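Local atomic coordinates of nucleoporin NUP170 (PDB entry 5HAX), a protein that probably serves as a scaffold component of the nuclear pore complex, combining an N-terminal beta-propeller with an alpha-helical domain. Residues Leu19-Pro24 and Ala451-Pro456; Thr132-Val137 and Ile143-Val148; Pro285-Lys290 and Cys317-Ser322; Arg511-Phe516 and Val523-Ala528; Leu690-Glu695 and Lys735-Arg740. All blocks are in the same frame, centred on the assembly; numbering follows the deposited sequence.

Interaction 1: residues Leu19-Pro24 and Ala451-Pro456; sequences LDDSYP and AAAKQP
Asp21 lays its carboxylate beside the methyl of Ala453, and the 4.1 Å from Asp21 OD1 to Ala453 CB is the closest the two segments come. No direct hydrogen bond joins them. Water does so instead, donating to Asp21 OD1 at 2.8 Å and also to Ala452 O, which takes a further hydrogen bond from Arg600. At the other end a second water gives one hydrogen to Pro24 O and one to Pro456 O, the latter at 2.7 Å. On the more solvent-exposed side a third water bonds Asp21 OD2 weakly and accepts from Gln455 NE2, which also bonds Leu457 O. The firm packing is that of Tyr23 on helix 411-416, with Pro24 CD 3.5 Å above the plane of the Tyr23 ring, offset toward its rim; the face toward 451-456 is loose and bridged by water. Ser22 N and OG reach Leu19 O from the same face of the carbonyl. The arrangement is a type I beta turn, Asp20 to Tyr23, leading out of helix 5-20 and laid through waters against a loop of the propeller domain.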
# COMPACT_ATOMS: atom_id res chain seq x y z
N LEU A 19 -1.55 -21.39 0.66
CA LEU A 19 -0.57 -21.17 1.72
C LEU A 19 -0.23 -19.69 1.85
O LEU A 19 -0.14 -19.17 2.96
CB LEU A 19 0.68 -22.00 1.44
CG LEU A 19 1.63 -22.22 2.62
CD1 LEU A 19 0.98 -23.13 3.66
CD2 LEU A 19 2.94 -22.81 2.14
N ASP A 20 -0.05 -19.00 0.72
CA ASP A 20 0.22 -17.57 0.75
C ASP A 20 -0.99 -16.79 1.27
O ASP A 20 -0.83 -15.79 1.97
CB ASP A 20 0.61 -17.06 -0.64
CG ASP A 20 2.11 -17.14 -0.90
OD1 ASP A 20 2.90 -17.23 0.06
OD2 ASP A 20 2.50 -17.10 -2.09
N ASP A 21 -2.20 -17.24 0.93
CA ASP A 21 -3.41 -16.55 1.37
C ASP A 21 -3.77 -16.88 2.81
O ASP A 21 -4.77 -16.35 3.31
CB ASP A 21 -4.58 -16.91 0.45
CG ASP A 21 -4.52 -16.19 -0.89
OD1 ASP A 21 -3.96 -15.07 -0.94
OD2 ASP A 21 -5.03 -16.74 -1.88
N SER A 22 -3.00 -17.72 3.49
CA SER A 22 -3.18 -18.01 4.90
C SER A 22 -2.22 -17.20 5.78
O SER A 22 -2.09 -17.50 6.97
CB SER A 22 -3.00 -19.50 5.17
OG SER A 22 -1.64 -19.89 5.02
N TYR A 23 -1.56 -16.19 5.21
CA TYR A 23 -0.68 -15.34 5.99
C TYR A 23 -1.47 -14.68 7.12
O TYR A 23 -2.58 -14.18 6.88
CB TYR A 23 -0.04 -14.27 5.10
CG TYR A 23 0.84 -13.30 5.85
CD1 TYR A 23 2.17 -13.60 6.11
CD2 TYR A 23 0.35 -12.09 6.30
CE1 TYR A 23 2.98 -12.72 6.79
CE2 TYR A 23 1.15 -11.20 6.98
CZ TYR A 23 2.47 -11.52 7.23
OH TYR A 23 3.28 -10.65 7.91
N PRO A 24 -0.95 -14.67 8.36
CA PRO A 24 -1.76 -14.22 9.50
C PRO A 24 -2.33 -12.82 9.31
O PRO A 24 -1.67 -11.91 8.80
CB PRO A 24 -0.77 -14.26 10.67
CG PRO A 24 0.24 -15.26 10.27
CD PRO A 24 0.37 -15.16 8.78
N ALA A 451 -2.05 -4.32 -1.12
CA ALA A 451 -3.02 -5.36 -0.82
C ALA A 451 -2.61 -6.66 -1.50
O ALA A 451 -2.59 -6.74 -2.73
CB ALA A 451 -4.43 -4.95 -1.26
N ALA A 452 -2.25 -7.66 -0.70
CA ALA A 452 -1.91 -8.98 -1.22
C ALA A 452 -3.12 -9.91 -1.30
O ALA A 452 -3.03 -10.96 -1.95
CB ALA A 452 -0.83 -9.63 -0.35
N ALA A 453 -4.23 -9.55 -0.67
CA ALA A 453 -5.45 -10.34 -0.71
C ALA A 453 -6.63 -9.41 -0.49
O ALA A 453 -6.46 -8.21 -0.24
CB ALA A 453 -5.41 -11.46 0.34
N LYS A 454 -7.83 -9.97 -0.57
CA LYS A 454 -9.06 -9.19 -0.44
C LYS A 454 -9.71 -9.34 0.93
O LYS A 454 -10.80 -8.79 1.14
CB LYS A 454 -10.05 -9.59 -1.54
CG LYS A 454 -9.50 -9.35 -2.94
CD LYS A 454 -10.59 -9.23 -3.98
CE LYS A 454 -10.05 -8.68 -5.29
NZ LYS A 454 -9.50 -7.30 -5.15
N GLN A 455 -9.08 -10.04 1.86
CA GLN A 455 -9.59 -10.21 3.21
C GLN A 455 -8.41 -10.28 4.16
O GLN A 455 -7.27 -10.49 3.73
CB GLN A 455 -10.47 -11.46 3.33
CG GLN A 455 -9.75 -12.77 3.04
CD GLN A 455 -9.46 -12.98 1.57
OE1 GLN A 455 -10.30 -12.72 0.71
NE2 GLN A 455 -8.26 -13.45 1.26
N PRO A 456 -8.65 -10.10 5.47
CA PRO A 456 -7.52 -10.04 6.42
C PRO A 456 -6.52 -11.18 6.31
O PRO A 456 -5.31 -10.93 6.29
CB PRO A 456 -8.23 -10.03 7.78
CG PRO A 456 -9.53 -9.37 7.51
CD PRO A 456 -9.93 -9.78 6.12
O HOH W 1 -4.84 -13.00 -2.58
O HOH W 2 -7.82 -15.53 -1.24
O HOH W 3 -2.69 -10.46 6.62

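Interaction 2: residues Thr132-Val137 and Ile143-Val148; sequences THVLVV and IILLGV
Val136 CG1 presses on Ile143 CG2 at 3.5 Å, closer than two methyls normally sit, while Leu145 CD2 closes on Val136 CG2 at 3.8 Å. Val134 shares this face of the sheet, which packs on strands 187-190 and 198-202. On the reverse face Leu135 lies side by side with Leu146 and carries Val148 CG2 against its CB at 3.6 Å; with CG1 anti to the backbone N (chi1 179°), Val148 directs CG2 to Leu135. The two strands form an antiparallel hairpin, the inner pair of a four-stranded sheet of the kind that makes a propeller blade. Leu135 and Leu146 exchange backbone bonds, the one from Leu135 N to Leu146 O being 2.8 Å long and nearly straight. Farther out, a classic beta bulge sets Thr132 and His133 both opposite Val148. Val148 O accepts from Thr132 N in the carbonyl plane and from His133 N 41° above it. At the edge Thr132 OG1 bonds His133 ND1 and Ala150 N, and His133 NE2 reaches Glu80.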
# COMPACT_ATOMS: atom_id res chain seq x y z
N THR A 132 -10.50 14.04 -13.26
CA THR A 132 -10.05 12.96 -12.41
C THR A 132 -10.15 13.28 -10.92
O THR A 132 -10.26 12.36 -10.10
CB THR A 132 -8.60 12.60 -12.75
OG1 THR A 132 -7.77 13.77 -12.62
CG2 THR A 132 -8.49 12.08 -14.17
N HIS A 133 -10.10 14.56 -10.56
CA HIS A 133 -10.11 14.96 -9.16
C HIS A 133 -10.86 16.28 -9.01
O HIS A 133 -11.20 16.94 -9.99
CB HIS A 133 -8.69 15.13 -8.61
CG HIS A 133 -7.87 13.87 -8.65
ND1 HIS A 133 -7.09 13.53 -9.73
CD2 HIS A 133 -7.69 12.89 -7.73
CE1 HIS A 133 -6.47 12.39 -9.48
NE2 HIS A 133 -6.82 11.98 -8.27
N VAL A 134 -11.12 16.64 -7.75
CA VAL A 134 -11.63 17.95 -7.39
C VAL A 134 -10.64 18.59 -6.43
O VAL A 134 -10.19 17.94 -5.48
CB VAL A 134 -13.03 17.87 -6.75
CG1 VAL A 134 -13.46 19.24 -6.20
CG2 VAL A 134 -14.04 17.36 -7.76
N LEU A 135 -10.29 19.85 -6.69
CA LEU A 135 -9.41 20.62 -5.83
C LEU A 135 -10.26 21.49 -4.92
O LEU A 135 -11.00 22.35 -5.40
CB LEU A 135 -8.46 21.47 -6.67
CG LEU A 135 -7.43 22.32 -5.92
CD1 LEU A 135 -6.40 21.45 -5.22
CD2 LEU A 135 -6.75 23.28 -6.89
N VAL A 136 -10.15 21.26 -3.61
CA VAL A 136 -10.89 22.03 -2.61
C VAL A 136 -9.93 23.05 -2.01
O VAL A 136 -8.88 22.69 -1.48
CB VAL A 136 -11.48 21.13 -1.52
CG1 VAL A 136 -12.38 21.93 -0.59
CG2 VAL A 136 -12.24 19.96 -2.13
N VAL A 137 -10.30 24.33 -2.09
CA VAL A 137 -9.50 25.43 -1.57
C VAL A 137 -10.34 26.16 -0.53
O VAL A 137 -11.36 26.78 -0.87
CB VAL A 137 -9.04 26.39 -2.68
CG1 VAL A 137 -8.23 27.54 -2.09
CG2 VAL A 137 -8.23 25.64 -3.73
N ILE A 143 -15.14 28.36 0.78
CA ILE A 143 -14.52 27.16 0.22
C ILE A 143 -14.82 27.15 -1.27
O ILE A 143 -15.96 27.42 -1.69
CB ILE A 143 -15.03 25.87 0.89
CG1 ILE A 143 -14.71 25.87 2.38
CG2 ILE A 143 -14.40 24.65 0.22
CD1 ILE A 143 -15.77 26.52 3.24
N ILE A 144 -13.82 26.80 -2.07
CA ILE A 144 -13.88 26.87 -3.53
C ILE A 144 -13.56 25.49 -4.09
O ILE A 144 -12.58 24.86 -3.68
CB ILE A 144 -12.91 27.93 -4.08
CG1 ILE A 144 -13.19 29.29 -3.43
CG2 ILE A 144 -13.02 28.02 -5.59
CD1 ILE A 144 -12.06 30.29 -3.59
N LEU A 145 -14.38 25.03 -5.03
CA LEU A 145 -14.15 23.78 -5.73
C LEU A 145 -13.65 24.06 -7.14
O LEU A 145 -14.21 24.90 -7.85
CB LEU A 145 -15.44 22.95 -5.80
CG LEU A 145 -16.15 22.65 -4.49
CD1 LEU A 145 -17.38 21.80 -4.75
CD2 LEU A 145 -15.21 21.96 -3.50
N LEU A 146 -12.59 23.36 -7.54
CA LEU A 146 -12.05 23.45 -8.89
C LEU A 146 -11.95 22.05 -9.48
O LEU A 146 -11.51 21.11 -8.81
CB LEU A 146 -10.67 24.11 -8.91
CG LEU A 146 -10.59 25.58 -8.49
CD1 LEU A 146 -9.15 26.07 -8.56
CD2 LEU A 146 -11.49 26.44 -9.36
N GLY A 147 -12.36 21.92 -10.74
CA GLY A 147 -12.15 20.68 -11.45
C GLY A 147 -10.69 20.48 -11.80
O GLY A 147 -9.96 21.43 -12.09
N VAL A 148 -10.26 19.22 -11.78
CA VAL A 148 -8.87 18.86 -12.04
C VAL A 148 -8.84 17.69 -13.02
O VAL A 148 -9.64 16.75 -12.91
CB VAL A 148 -8.12 18.50 -10.75
CG1 VAL A 148 -6.68 18.10 -11.06
CG2 VAL A 148 -8.16 19.65 -9.77

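Interaction 3: residues Pro285-Lys290 and Cys317-Ser322; sequences PLFTDK and CRLFLS
Leu319 sends its CD1 methyl over one face of the Phe287 ring, a CH-pi contact with the methyl 4.3 Å from the ring centroid and 27° off the normal. The methyl is displaced toward the outer end of the ring, so its nearest atom there is Phe287 CZ, 3.9 Å from Leu319 CD1. Beside this pair the thiol of Cys317 meets the stem of Leu286, with SG 3.7 Å from Leu286 CB, and Leu286 CD1 leans on the same sulfur from 4.1 Å. All four residues are buried, and no hydrogen bond crosses between the segments. Phe287 reaches the strand because its CG is anti to the backbone N (chi1 -172°), which extends the ring away from the loop; Phe277 meets that ring edge-to-face. Two threonines hold the backbone, one for each segment: Thr315 OG1 bonds Leu286 O, and Cys317 N bonds Thr313 OG1. The contact thus joins the loop following helix 270-279 to the start of strand 318-324, an inner strand of a propeller sheet, with Phe287 packed on the helix and Leu319 touching the flanking strands 307-313 and 341-348.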
# COMPACT_ATOMS: atom_id res chain seq x y z
N PRO A 285 4.62 4.30 32.25
CA PRO A 285 4.67 5.76 32.39
C PRO A 285 4.74 6.50 31.06
O PRO A 285 4.77 7.74 31.06
CB PRO A 285 5.94 5.99 33.21
CG PRO A 285 6.82 4.85 32.85
CD PRO A 285 5.91 3.68 32.62
N LEU A 286 4.79 5.79 29.93
CA LEU A 286 4.77 6.42 28.62
C LEU A 286 3.37 6.86 28.21
O LEU A 286 3.23 7.56 27.20
CB LEU A 286 5.34 5.47 27.57
CG LEU A 286 6.81 5.06 27.73
CD1 LEU A 286 7.21 4.07 26.64
CD2 LEU A 286 7.73 6.27 27.70
N PHE A 287 2.33 6.47 28.96
CA PHE A 287 0.96 6.84 28.64
C PHE A 287 0.24 7.21 29.93
O PHE A 287 -0.12 6.33 30.72
CB PHE A 287 0.24 5.70 27.92
CG PHE A 287 -1.13 6.06 27.40
CD1 PHE A 287 -1.41 7.36 26.98
CD2 PHE A 287 -2.13 5.12 27.34
CE1 PHE A 287 -2.66 7.69 26.51
CE2 PHE A 287 -3.39 5.45 26.86
CZ PHE A 287 -3.65 6.74 26.45
N THR A 288 0.03 8.51 30.14
CA THR A 288 -0.63 9.04 31.33
C THR A 288 -1.61 10.13 30.91
O THR A 288 -1.79 10.40 29.72
CB THR A 288 0.39 9.62 32.31
OG1 THR A 288 0.96 10.81 31.75
CG2 THR A 288 1.50 8.62 32.62
N ASP A 289 -2.23 10.76 31.91
CA ASP A 289 -3.14 11.87 31.63
C ASP A 289 -2.42 13.08 31.06
O ASP A 289 -3.08 13.97 30.49
CB ASP A 289 -3.89 12.27 32.91
CG ASP A 289 -3.00 12.98 33.91
OD1 ASP A 289 -3.48 13.93 34.56
OD2 ASP A 289 -1.82 12.59 34.05
N LYS A 290 -1.10 13.15 31.19
CA LYS A 290 -0.30 14.21 30.59
C LYS A 290 0.00 13.94 29.12
O LYS A 290 0.35 14.87 28.39
CB LYS A 290 1.00 14.37 31.38
CG LYS A 290 1.96 15.45 30.88
CD LYS A 290 1.35 16.84 30.95
CE LYS A 290 2.42 17.90 30.73
NZ LYS A 290 1.86 19.28 30.69
N CYS A 317 4.08 5.70 21.55
CA CYS A 317 3.31 4.47 21.68
C CYS A 317 2.24 4.41 20.60
O CYS A 317 1.54 5.40 20.35
CB CYS A 317 2.66 4.39 23.06
SG CYS A 317 3.82 4.34 24.43
N ARG A 318 2.13 3.26 19.95
CA ARG A 318 1.08 3.01 18.97
C ARG A 318 -0.05 2.26 19.67
O ARG A 318 0.11 1.11 20.08
CB ARG A 318 1.62 2.21 17.79
CG ARG A 318 2.35 3.06 16.76
CD ARG A 318 3.05 2.20 15.71
NE ARG A 318 4.35 1.71 16.19
CZ ARG A 318 5.07 0.78 15.58
NH1 ARG A 318 6.24 0.41 16.08
NH2 ARG A 318 4.62 0.20 14.47
N LEU A 319 -1.20 2.93 19.81
CA LEU A 319 -2.39 2.37 20.43
C LEU A 319 -3.30 1.82 19.34
O LEU A 319 -3.73 2.57 18.46
CB LEU A 319 -3.12 3.42 21.26
CG LEU A 319 -2.28 4.35 22.14
CD1 LEU A 319 -3.16 5.38 22.82
CD2 LEU A 319 -1.49 3.55 23.17
N PHE A 320 -3.60 0.53 19.40
CA PHE A 320 -4.46 -0.13 18.43
C PHE A 320 -5.82 -0.39 19.06
O PHE A 320 -5.92 -1.12 20.05
CB PHE A 320 -3.83 -1.43 17.93
CG PHE A 320 -2.64 -1.21 17.05
CD1 PHE A 320 -2.79 -1.15 15.67
CD2 PHE A 320 -1.38 -1.03 17.59
CE1 PHE A 320 -1.70 -0.94 14.85
CE2 PHE A 320 -0.28 -0.82 16.77
CZ PHE A 320 -0.44 -0.77 15.40
N LEU A 321 -6.86 0.22 18.49
CA LEU A 321 -8.20 0.18 19.05
C LEU A 321 -9.13 -0.65 18.18
O LEU A 321 -9.14 -0.51 16.95
CB LEU A 321 -8.79 1.58 19.20
CG LEU A 321 -8.00 2.51 20.13
CD1 LEU A 321 -7.20 3.50 19.30
CD2 LEU A 321 -8.93 3.23 21.09
N SER A 322 -9.91 -1.50 18.83
CA SER A 322 -11.00 -2.21 18.18
C SER A 322 -12.28 -1.39 18.28
O SER A 322 -12.39 -0.45 19.07
CB SER A 322 -11.21 -3.58 18.83
OG SER A 322 -11.65 -3.43 20.17

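Interaction 4: residues Arg511-Phe516 and Val523-Ala528; sequences REVRKF and VETIAA
Thr525 sets its methyl against the stem of Phe516, where CG2 lies 3.5 Å from Phe516 CB. This is the closest side-chain approach between the two helical segments, whose CA atoms come within 6.0 Å at this pair. The methyl stands anti to the Thr525 backbone N and beside the carbonyl carbon, while the hydroxyl (chi1 -55°) is folded back beside that nitrogen. There OG1 bonds Gly521 O, four residues earlier, just ahead of helix 522-533. Its approach to the backbone of the first segment, with Thr525 OG1 3.3 Å from Phe516 O, is a contact without a hydrogen bond. Val513, one turn before Phe516, supports the methyl more loosely, with CG1 4.4 Å from Thr525 CG2. The Phe516 ring does not follow its CB toward the second helix: with CG anti to the carbonyl carbon (chi1 -74°) it swings off, stacking on Trp47 and meeting Phe494 edge-to-face. A short threonine set against the CB of Phe516 is consistent with the close approach of helices 506-520 and 522-533, consecutive helices joined by a short link in the helical part of the chain that follows the propeller. Helix 490-501 covers the Phe516 ring, and helix 586-599 packs on the second helix, where Val523 and Glu524 touch Leu593 and Ile526 touches Ala590.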
# COMPACT_ATOMS: atom_id res chain seq x y z
N ARG A 511 27.51 -17.95 5.49
CA ARG A 511 27.18 -17.21 6.71
C ARG A 511 26.03 -16.24 6.46
O ARG A 511 25.07 -16.18 7.23
CB ARG A 511 28.41 -16.46 7.21
CG ARG A 511 28.30 -15.98 8.65
CD ARG A 511 28.61 -14.50 8.78
NE ARG A 511 29.82 -14.11 8.06
CZ ARG A 511 31.05 -14.43 8.43
NH1 ARG A 511 31.26 -15.16 9.52
NH2 ARG A 511 32.09 -14.04 7.69
N GLU A 512 26.12 -15.46 5.38
CA GLU A 512 25.05 -14.52 5.05
C GLU A 512 23.75 -15.25 4.75
O GLU A 512 22.67 -14.80 5.14
CB GLU A 512 25.48 -13.67 3.85
CG GLU A 512 24.76 -12.33 3.75
CD GLU A 512 25.19 -11.35 4.82
OE1 GLU A 512 26.17 -11.64 5.54
OE2 GLU A 512 24.56 -10.28 4.94
N VAL A 513 23.83 -16.40 4.07
CA VAL A 513 22.64 -17.17 3.74
C VAL A 513 21.97 -17.68 5.02
O VAL A 513 20.74 -17.77 5.09
CB VAL A 513 23.00 -18.33 2.79
CG1 VAL A 513 21.87 -19.37 2.73
CG2 VAL A 513 23.31 -17.79 1.40
N ARG A 514 22.76 -18.04 6.02
CA ARG A 514 22.18 -18.58 7.25
C ARG A 514 21.39 -17.52 8.00
O ARG A 514 20.41 -17.85 8.68
CB ARG A 514 23.28 -19.16 8.14
CG ARG A 514 22.76 -20.11 9.21
CD ARG A 514 23.88 -20.86 9.91
NE ARG A 514 24.69 -21.64 8.97
CZ ARG A 514 25.56 -22.58 9.33
NH1 ARG A 514 25.74 -22.88 10.61
NH2 ARG A 514 26.24 -23.24 8.40
N LYS A 515 21.79 -16.25 7.90
CA LYS A 515 20.98 -15.17 8.45
C LYS A 515 19.58 -15.18 7.85
O LYS A 515 18.58 -15.05 8.57
CB LYS A 515 21.64 -13.81 8.18
CG LYS A 515 23.07 -13.67 8.67
CD LYS A 515 23.62 -12.30 8.30
CE LYS A 515 25.07 -12.13 8.72
NZ LYS A 515 25.61 -10.80 8.31
N PHE A 516 19.49 -15.34 6.53
CA PHE A 516 18.19 -15.34 5.86
C PHE A 516 17.36 -16.56 6.25
O PHE A 516 16.15 -16.44 6.46
CB PHE A 516 18.39 -15.29 4.34
CG PHE A 516 18.82 -13.95 3.83
CD1 PHE A 516 17.89 -12.96 3.57
CD2 PHE A 516 20.16 -13.69 3.59
CE1 PHE A 516 18.29 -11.73 3.10
CE2 PHE A 516 20.56 -12.46 3.12
CZ PHE A 516 19.63 -11.48 2.87
N VAL A 523 12.91 -22.27 2.47
CA VAL A 523 12.20 -22.20 1.19
C VAL A 523 12.15 -20.76 0.69
O VAL A 523 12.46 -20.47 -0.47
CB VAL A 523 10.79 -22.79 1.32
CG1 VAL A 523 9.97 -22.55 0.05
CG2 VAL A 523 10.86 -24.29 1.62
N GLU A 524 11.75 -19.82 1.56
CA GLU A 524 11.68 -18.42 1.16
C GLU A 524 13.05 -17.90 0.75
O GLU A 524 13.17 -17.11 -0.20
CB GLU A 524 11.10 -17.58 2.30
CG GLU A 524 9.61 -17.81 2.56
CD GLU A 524 8.71 -17.16 1.52
OE1 GLU A 524 9.21 -16.37 0.70
OE2 GLU A 524 7.49 -17.45 1.54
N THR A 525 14.11 -18.33 1.45
CA THR A 525 15.45 -17.86 1.12
C THR A 525 15.90 -18.38 -0.24
O THR A 525 16.44 -17.63 -1.06
CB THR A 525 16.44 -18.29 2.20
OG1 THR A 525 15.99 -17.83 3.48
CG2 THR A 525 17.83 -17.72 1.92
N ILE A 526 15.69 -19.68 -0.49
CA ILE A 526 16.08 -20.25 -1.77
C ILE A 526 15.22 -19.69 -2.90
O ILE A 526 15.69 -19.54 -4.03
CB ILE A 526 15.99 -21.79 -1.71
CG1 ILE A 526 16.97 -22.34 -0.66
CG2 ILE A 526 16.27 -22.42 -3.08
CD1 ILE A 526 18.44 -22.08 -0.96
N ALA A 527 13.96 -19.36 -2.61
CA ALA A 527 13.11 -18.73 -3.61
C ALA A 527 13.63 -17.34 -3.96
O ALA A 527 13.56 -16.91 -5.12
CB ALA A 527 11.67 -18.66 -3.11
N ALA A 528 14.15 -16.61 -2.97
CA ALA A 528 14.75 -15.31 -3.24
C ALA A 528 16.00 -15.46 -4.11
O ALA A 528 16.22 -14.67 -5.03
CB ALA A 528 15.09 -14.60 -1.93

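Interaction 5: residues Leu690-Glu695 and Lys735-Arg740; sequences LMLFDE and KAIVNR
Met691 meets Ile737 tip to tip, its sulfur SD 3.7 Å from Ile737 CD1. The methionine leaves the helix with CG anti to the backbone N (chi1 175°) and then bends at both following torsions, which brings its end onto the CD1 methyl; Met691 CE remains 4.1 Å from Ile737 CD1. Leu692 comes next and crosses the same side chain at about a right angle. Its CD1 branch touches Ile737 CD1 at 3.9 Å, so one methyl of the second helix is met by two neighbouring residues of the first. Leu692 also rests on Val697, and Ile737 on Ile700, both in the short helix 697-702 that continues the apolar patch. Glu695 follows, its N bonded to Leu692 O, and holds its carboxylate beside the other branch of the isoleucine, with OE1 4.2 Å from Ile737 CG2. That approach is loose. The contact joins the tail of the long helix 663-694 to that of helix 724-739 in the alpha-helical domain. With no hydrogen bond or salt bridge across it, cohesion here probably rests on dispersion and on partial burial of the Ile737 side chain.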
# COMPACT_ATOMS: atom_id res chain seq x y z
N LEU A 690 -3.27 -13.84 -26.07
CA LEU A 690 -2.84 -12.65 -26.79
C LEU A 690 -3.21 -12.74 -28.26
O LEU A 690 -3.70 -11.76 -28.85
CB LEU A 690 -1.33 -12.46 -26.63
CG LEU A 690 -0.85 -12.09 -25.22
CD1 LEU A 690 0.67 -12.15 -25.14
CD2 LEU A 690 -1.35 -10.71 -24.83
N MET A 691 -2.96 -13.89 -28.88
CA MET A 691 -3.40 -14.12 -30.26
C MET A 691 -4.89 -13.88 -30.40
O MET A 691 -5.34 -13.25 -31.37
CB MET A 691 -3.05 -15.55 -30.67
CG MET A 691 -3.56 -15.97 -32.05
SD MET A 691 -5.32 -16.41 -32.11
CE MET A 691 -5.38 -17.86 -31.06
N LEU A 692 -5.68 -14.38 -29.44
CA LEU A 692 -7.13 -14.30 -29.54
C LEU A 692 -7.60 -12.86 -29.64
O LEU A 692 -8.39 -12.51 -30.53
CB LEU A 692 -7.75 -14.99 -28.33
CG LEU A 692 -9.27 -15.15 -28.29
CD1 LEU A 692 -9.75 -15.99 -29.46
CD2 LEU A 692 -9.68 -15.76 -26.97
N PHE A 693 -7.12 -11.99 -28.75
CA PHE A 693 -7.58 -10.61 -28.70
C PHE A 693 -6.89 -9.72 -29.72
O PHE A 693 -7.27 -8.55 -29.85
CB PHE A 693 -7.39 -10.05 -27.30
CG PHE A 693 -8.42 -10.52 -26.32
CD1 PHE A 693 -8.18 -11.61 -25.51
CD2 PHE A 693 -9.64 -9.87 -26.23
CE1 PHE A 693 -9.14 -12.05 -24.62
CE2 PHE A 693 -10.60 -10.30 -25.34
CZ PHE A 693 -10.35 -11.39 -24.53
N ASP A 694 -5.87 -10.22 -30.43
CA ASP A 694 -5.34 -9.48 -31.57
C ASP A 694 -6.34 -9.48 -32.72
O ASP A 694 -6.39 -8.52 -33.50
CB ASP A 694 -4.01 -10.07 -32.01
CG ASP A 694 -2.85 -9.12 -31.80
OD1 ASP A 694 -2.46 -8.91 -30.63
OD2 ASP A 694 -2.32 -8.60 -32.80
N GLU A 695 -7.14 -10.53 -32.83
CA GLU A 695 -8.21 -10.61 -33.81
C GLU A 695 -9.40 -9.79 -33.34
O GLU A 695 -9.24 -8.82 -32.60
CB GLU A 695 -8.62 -12.08 -34.04
CG GLU A 695 -7.45 -13.05 -34.18
CD GLU A 695 -6.68 -12.86 -35.48
OE1 GLU A 695 -7.32 -12.90 -36.55
OE2 GLU A 695 -5.45 -12.68 -35.42
N LYS A 735 -9.69 -23.22 -34.33
CA LYS A 735 -10.29 -23.83 -35.51
C LYS A 735 -11.36 -22.93 -36.12
O LYS A 735 -11.63 -23.04 -37.32
CB LYS A 735 -10.88 -25.19 -35.14
CG LYS A 735 -10.96 -26.18 -36.28
CD LYS A 735 -10.62 -27.58 -35.78
CE LYS A 735 -10.81 -28.63 -36.86
NZ LYS A 735 -12.25 -28.87 -37.16
N ALA A 736 -11.97 -22.06 -35.32
CA ALA A 736 -12.90 -21.07 -35.85
C ALA A 736 -12.17 -19.90 -36.48
O ALA A 736 -12.61 -19.37 -37.50
CB ALA A 736 -13.83 -20.59 -34.73
N ILE A 737 -11.04 -19.49 -35.90
CA ILE A 737 -10.27 -18.39 -36.45
C ILE A 737 -9.67 -18.77 -37.79
O ILE A 737 -9.61 -17.95 -38.72
CB ILE A 737 -9.18 -17.96 -35.45
CG1 ILE A 737 -9.81 -17.29 -34.22
CG2 ILE A 737 -8.17 -17.01 -36.10
CD1 ILE A 737 -8.85 -17.09 -33.07
N VAL A 738 -9.21 -20.02 -37.93
CA VAL A 738 -8.50 -20.42 -39.14
C VAL A 738 -9.46 -20.54 -40.31
O VAL A 738 -9.09 -20.28 -41.46
CB VAL A 738 -7.74 -21.73 -38.89
CG1 VAL A 738 -8.66 -22.94 -38.99
CG2 VAL A 738 -6.57 -21.87 -39.85
N ASN A 739 -10.71 -20.93 -40.05
CA ASN A 739 -11.67 -21.15 -41.14
C ASN A 739 -12.14 -19.84 -41.76
O ASN A 739 -12.44 -19.81 -42.96
CB ASN A 739 -12.87 -21.94 -40.62
CG ASN A 739 -12.60 -23.43 -40.53
OD1 ASN A 739 -11.49 -23.90 -40.82
ND2 ASN A 739 -13.61 -24.19 -40.12
N ARG A 740 -12.21 -18.77 -40.98
CA ARG A 740 -12.76 -17.51 -41.48
C ARG A 740 -11.77 -16.78 -42.38
O ARG A 740 -12.18 -16.06 -43.29
CB ARG A 740 -13.17 -16.60 -40.31
CG ARG A 740 -14.28 -17.15 -39.42
CD ARG A 740 -15.36 -17.88 -40.20
NE ARG A 740 -15.90 -17.06 -41.29
CZ ARG A 740 -16.36 -17.55 -42.44
NH1 ARG A 740 -16.35 -18.85 -42.68
NH2 ARG A 740 -16.83 -16.72 -43.36

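Interaction 2 lies within one propeller sheet and interaction 3 sets a loop against a strand of another, their centres 37 Å apart, whereas interactions 4 and 5 lie in helical parts of the chain. Interaction 1 brings the N-terminal segment onto a propeller loop and comes nearest to interaction 4, with about 5 Å between nearest atoms and 23 Å between centres. Arg597 bridges the two, pairing with Asp20 and with Glu524; Lys415 touches Asp20 and also pairs with Glu524. Interaction 5 is remote, its centre 63 Å from that of interaction 3 on the opposite side of the chain's centre. No ligand or active site unites the five; together they sample both the propeller and the helical parts of the chain.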